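Local coordinates for protein 2-oxoglutarate carboxylase small subunit (Hydrogenobacter thermophilus, PDB 7KCT) that belongs to the biotin carboxylase family of ATP-grasp proteins and holds adenosine-5'-diphosphate in its ATP-grasp domain, at residues L164-A169 with D204-K209; E151-A156 with E184-Y189. All coordinates share one frame; numbering follows the deposited sequence.

Contact 1 of 2, residues L164-A169 with D204-K209; sequences LLKASA and DLLLEK. With ADP (adenosine-5'-diphosphate), chain C.
Strands 164-167 and 205-209 run antiparallel, with L164-E208 and K166-L206 as hydrogen-bonded pairs. Each pair is closed by two backbone bonds, the shortest from L164 N to E208 O at 2.7 Å. S168 N continues the pairing to D204 O, in a nearly straight bond (173°). L164, K166, L206 and E208 share one face of the sheet. On it, K166 CB lies near L206 CD1. The lysine's CG stands anti to the carbonyl carbon. K166 CD passes 3.6 Å from E208 CD. The chain bends at chi3 (73°), and CE comes close to ADP O2A. K166 NZ then bonds ADP O2A at 2.7 Å, ADP N7 at 2.9 Å and a water shared with E208 OE1. K166 NZ also forms a salt bridge with E208 OE2 at 3.1 Å, approaching from above the carboxylate plane. E208 OE2 also accepts a hydrogen bond from ADP N6 at 2.7 Å, while E208 OE1 pairs with K128. These cations probably keep E208 ionised. L164 CD2 packs 3.3 Å from ADP C5. K166 and E208, with K209 O, thus hold adenine N7 and N6, and K166 also holds the phosphate, in the nucleotide pocket of an ATP-grasp fold.

Contact 2 of 2, residues E151-A156 with E184-Y189; sequences EAKRIA and ELVRNY
Apolar packing carries this contact between helices 149-159 and 182-200. The two segments cross at 138°, with axes 10.3 Å apart at closest approach. L185 is the central side chain. Its CG stands anti to the backbone N (chi1 -176°), and the second torsion of 75° sets CD2 against the facing helix. L185 CD2 lies 4.0 Å from both A152 CB and A156 CB. The two alanines are one turn apart, and both point toward the leucine's helix. Their small side chains let L185 CD2 reach the backbone, where it comes within 3.7 Å of K153 N. L185 also touches the loop residue Y161, and V163 and L165 of strand 163-167, so it reaches from the helix pair to the sheet.

A second apolar touch involves the stem of a charged side chain. K153 CG lies 4.0 Å from L185 CD2. Further along, K153 CD meets V186 CG2 at 3.8 Å. The lysine crosses both partners obliquely and bends at chi3 and chi4. V186 is exposed, so this pair lies at the outer margin.

Polar bonding between the segments is absent. The backbone bonds stay inside each helix, as in A156 N to A152 O at 2.8 Å. The chemistry implies that 151-156 and 184-189 meet through hydrophobic contact and shape, with no hydrogen bond between these two segments to fix their register.

From the N terminus the chain runs through helix 149-159, then strand 163-167, strand 176-179, helix 182-200 and strand 205-209. Contact 2 closes the loop from 151-156 to 184-189. Contact 1 closes the loop from 164-169 to 204-209. Their segments alternate, so the two closures cross and neither nests inside the other. Strand 163-167 is the middle strand of a three-stranded antiparallel sheet, and both helices pack on the sheet side that bears L165 and L207. L165 CD1 meets Y189 N, L205 CD1 meets Y189 CD1, and L207 CD1 meets A152 O. The nucleotide lies on the other side of this sheet.

Contact 1 of 2, residues L164-A169 with D204-K209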
# COMPACT_ATOMS: atom_id res chain seq x y z
N LEU A 164 -37.88 9.02 12.89
CA LEU A 164 -37.18 9.28 11.63
C LEU A 164 -38.05 8.82 10.47
O LEU A 164 -38.50 7.67 10.44
CB LEU A 164 -35.86 8.53 11.61
CG LEU A 164 -34.81 8.88 10.58
CD1 LEU A 164 -34.37 10.30 10.79
CD2 LEU A 164 -33.68 7.96 10.78
N LEU A 165 -38.31 9.71 9.52
CA LEU A 165 -38.85 9.31 8.23
C LEU A 165 -37.71 8.92 7.28
O LEU A 165 -36.63 9.53 7.28
CB LEU A 165 -39.68 10.44 7.65
CG LEU A 165 -40.86 10.94 8.46
CD1 LEU A 165 -41.36 12.21 7.80
CD2 LEU A 165 -41.92 9.85 8.49
N LYS A 166 -37.94 7.87 6.49
CA LYS A 166 -36.96 7.40 5.51
C LYS A 166 -37.67 6.99 4.23
O LYS A 166 -38.75 6.38 4.28
CB LYS A 166 -36.18 6.21 6.05
CG LYS A 166 -35.58 6.45 7.41
CD LYS A 166 -34.96 5.22 8.07
CE LYS A 166 -33.67 4.80 7.44
NZ LYS A 166 -32.91 3.81 8.26
N ALA A 167 -37.05 7.30 3.09
CA ALA A 167 -37.50 6.77 1.81
C ALA A 167 -37.26 5.27 1.78
O ALA A 167 -36.14 4.81 1.97
CB ALA A 167 -36.74 7.46 0.67
N SER A 168 -38.33 4.48 1.52
CA SER A 168 -38.14 3.04 1.50
C SER A 168 -37.33 2.60 0.28
O SER A 168 -36.70 1.54 0.30
CB SER A 168 -39.48 2.30 1.55
OG SER A 168 -39.28 0.99 2.05
N ALA A 169 -37.38 3.38 -0.79
CA ALA A 169 -36.58 3.16 -2.00
C ALA A 169 -35.23 3.88 -1.96
O ALA A 169 -34.72 4.30 -3.02
CB ALA A 169 -37.37 3.58 -3.24
N ASP A 204 -42.50 6.58 -1.41
CA ASP A 204 -42.99 5.87 -0.22
C ASP A 204 -42.02 5.99 0.95
O ASP A 204 -40.83 5.72 0.82
CB ASP A 204 -43.18 4.39 -0.54
CG ASP A 204 -44.07 4.16 -1.75
OD1 ASP A 204 -44.87 5.05 -2.09
OD2 ASP A 204 -43.94 3.09 -2.36
N LEU A 205 -42.57 6.31 2.12
CA LEU A 205 -41.78 6.51 3.33
C LEU A 205 -42.11 5.43 4.36
O LEU A 205 -43.22 4.88 4.37
CB LEU A 205 -42.04 7.90 3.93
CG LEU A 205 -41.92 9.08 2.96
CD1 LEU A 205 -42.39 10.36 3.60
CD2 LEU A 205 -40.53 9.23 2.47
N LEU A 206 -41.12 5.09 5.17
CA LEU A 206 -41.34 4.38 6.41
C LEU A 206 -40.96 5.29 7.58
O LEU A 206 -40.29 6.32 7.42
CB LEU A 206 -40.53 3.07 6.45
CG LEU A 206 -39.01 3.08 6.48
CD1 LEU A 206 -38.52 3.45 7.88
CD2 LEU A 206 -38.45 1.75 6.08
N LEU A 207 -41.36 4.88 8.76
CA LEU A 207 -41.10 5.62 9.99
C LEU A 207 -40.44 4.67 10.96
O LEU A 207 -40.90 3.53 11.11
CB LEU A 207 -42.41 6.17 10.56
CG LEU A 207 -42.35 7.10 11.77
CD1 LEU A 207 -43.71 7.81 11.94
CD2 LEU A 207 -42.01 6.35 13.00
N GLU A 208 -39.37 5.11 11.61
CA GLU A 208 -38.82 4.34 12.70
C GLU A 208 -38.37 5.23 13.85
O GLU A 208 -38.29 6.44 13.74
CB GLU A 208 -37.66 3.43 12.21
CG GLU A 208 -36.53 4.10 11.46
CD GLU A 208 -35.49 3.06 10.95
OE1 GLU A 208 -35.90 1.98 10.45
OE2 GLU A 208 -34.27 3.33 11.01
N LYS A 209 -38.15 4.59 14.99
CA LYS A 209 -37.67 5.27 16.17
C LYS A 209 -36.35 5.93 15.83
O LYS A 209 -35.45 5.29 15.28
CB LYS A 209 -37.48 4.27 17.30
CG LYS A 209 -36.93 4.84 18.59
CD LYS A 209 -37.91 5.80 19.21
CE LYS A 209 -37.19 6.84 20.06
NZ LYS A 209 -38.07 7.99 20.32
PB ADP C . -29.09 5.13 3.05
O1B ADP C . -29.23 6.45 2.38
O2B ADP C . -27.84 4.55 3.64
O3B ADP C . -29.98 4.04 2.47
PA ADP C . -29.71 4.30 5.66
O1A ADP C . -28.55 3.39 5.85
O2A ADP C . -31.03 3.86 6.26
O3A ADP C . -30.07 5.36 4.57
O5' ADP C . -29.28 5.41 7.10
C5' ADP C . -28.57 6.64 6.71
C4' ADP C . -27.85 7.04 7.95
O4' ADP C . -28.87 7.71 8.72
C3' ADP C . -27.37 5.88 8.73
O3' ADP C . -25.98 5.63 8.47
C2' ADP C . -27.46 6.51 10.12
O2' ADP C . -26.41 7.53 10.34
C1' ADP C . -28.73 7.30 10.08
N9 ADP C . -29.89 6.50 10.52
C8 ADP C . -30.66 5.57 9.80
N7 ADP C . -31.67 5.07 10.57
C5 ADP C . -31.51 5.68 11.82
C6 ADP C . -32.23 5.57 13.03
N6 ADP C . -33.30 4.73 13.11
N1 ADP C . -31.85 6.25 14.14
C2 ADP C . -30.79 7.07 13.95
N3 ADP C . -30.02 7.29 12.87
C4 ADP C . -30.42 6.56 11.80
O HOH W 1 -34.36 1.58 8.05
O HOH W 2 -39.21 5.90 -1.17

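Contact 2 of 2, residues E151-A156 with E184-Y189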
# COMPACT_ATOMS: atom_id res chain seq x y z
N GLU A 151 -51.67 8.32 8.91
CA GLU A 151 -51.12 7.14 9.54
C GLU A 151 -49.81 7.47 10.26
O GLU A 151 -49.51 6.88 11.29
CB GLU A 151 -50.90 6.05 8.47
CG GLU A 151 -50.10 4.81 8.89
CD GLU A 151 -49.99 3.78 7.75
OE1 GLU A 151 -50.82 3.84 6.82
OE2 GLU A 151 -49.09 2.90 7.76
N ALA A 152 -49.02 8.41 9.73
CA ALA A 152 -47.72 8.72 10.33
C ALA A 152 -47.89 9.24 11.75
O ALA A 152 -47.20 8.80 12.68
CB ALA A 152 -46.94 9.70 9.42
N LYS A 153 -48.85 10.19 11.92
CA LYS A 153 -49.09 10.81 13.24
C LYS A 153 -49.45 9.76 14.26
O LYS A 153 -48.93 9.77 15.38
CB LYS A 153 -50.13 11.92 13.18
CG LYS A 153 -49.77 12.90 12.07
CD LYS A 153 -50.48 14.22 12.15
CE LYS A 153 -51.89 13.95 12.16
NZ LYS A 153 -52.76 14.91 11.45
N ARG A 154 -50.28 8.80 13.86
CA ARG A 154 -50.72 7.76 14.76
C ARG A 154 -49.56 6.87 15.18
O ARG A 154 -49.40 6.58 16.37
CB ARG A 154 -51.82 6.93 14.10
CG ARG A 154 -52.09 5.60 14.83
CD ARG A 154 -53.14 4.71 14.14
NE ARG A 154 -52.72 4.05 12.90
CZ ARG A 154 -52.12 2.86 12.84
NH1 ARG A 154 -51.83 2.19 13.95
NH2 ARG A 154 -51.80 2.33 11.66
N ILE A 155 -48.74 6.42 14.24
CA ILE A 155 -47.66 5.52 14.58
C ILE A 155 -46.57 6.28 15.33
O ILE A 155 -45.89 5.72 16.19
CB ILE A 155 -47.10 4.87 13.30
CG1 ILE A 155 -48.21 4.16 12.51
CG2 ILE A 155 -45.98 3.91 13.67
CD1 ILE A 155 -47.69 3.51 11.22
N ALA A 156 -46.37 7.56 15.00
CA ALA A 156 -45.40 8.36 15.75
C ALA A 156 -45.71 8.33 17.24
O ALA A 156 -44.85 7.98 18.07
CB ALA A 156 -45.41 9.80 15.25
N GLU A 184 -43.10 18.86 13.28
CA GLU A 184 -42.00 18.57 12.37
C GLU A 184 -42.33 17.41 11.45
O GLU A 184 -41.99 17.42 10.26
CB GLU A 184 -40.72 18.27 13.17
CG GLU A 184 -40.14 19.45 13.96
CD GLU A 184 -38.72 19.21 14.50
OE1 GLU A 184 -38.01 20.21 14.76
OE2 GLU A 184 -38.31 18.04 14.70
N LEU A 185 -43.00 16.39 11.98
CA LEU A 185 -43.40 15.23 11.18
C LEU A 185 -44.21 15.61 9.95
O LEU A 185 -43.98 15.10 8.84
CB LEU A 185 -44.23 14.28 12.04
CG LEU A 185 -44.68 12.95 11.44
CD1 LEU A 185 -43.47 12.02 11.40
CD2 LEU A 185 -45.83 12.34 12.22
N VAL A 186 -45.23 16.45 10.13
CA VAL A 186 -46.10 16.82 9.02
C VAL A 186 -45.32 17.62 7.98
O VAL A 186 -45.43 17.36 6.78
CB VAL A 186 -47.33 17.59 9.54
CG1 VAL A 186 -48.15 18.06 8.36
CG2 VAL A 186 -48.11 16.69 10.50
N ARG A 187 -44.50 18.57 8.43
CA ARG A 187 -43.65 19.27 7.47
C ARG A 187 -42.76 18.30 6.74
O ARG A 187 -42.69 18.30 5.52
CB ARG A 187 -42.79 20.33 8.14
CG ARG A 187 -42.09 21.25 7.13
CD ARG A 187 -41.41 22.51 7.70
NE ARG A 187 -41.30 22.53 9.17
CZ ARG A 187 -42.17 23.15 10.02
NH1 ARG A 187 -43.22 23.81 9.57
NH2 ARG A 187 -41.96 23.00 11.35
N ASN A 188 -42.03 17.48 7.50
CA ASN A 188 -40.99 16.66 6.91
C ASN A 188 -41.55 15.57 6.00
O ASN A 188 -40.86 15.13 5.07
CB ASN A 188 -40.13 16.02 7.99
CG ASN A 188 -39.18 17.00 8.64
OD1 ASN A 188 -38.86 18.03 8.07
ND2 ASN A 188 -38.73 16.68 9.86
N TYR A 189 -42.76 15.07 6.27
CA TYR A 189 -43.34 14.04 5.41
C TYR A 189 -43.39 14.48 3.95
O TYR A 189 -42.77 13.83 3.09
CB TYR A 189 -44.74 13.66 5.92
CG TYR A 189 -45.35 12.49 5.19
CD1 TYR A 189 -45.07 11.17 5.55
CD2 TYR A 189 -46.21 12.70 4.12
CE1 TYR A 189 -45.65 10.11 4.86
CE2 TYR A 189 -46.79 11.65 3.43
CZ TYR A 189 -46.51 10.35 3.80
OH TYR A 189 -47.09 9.31 3.11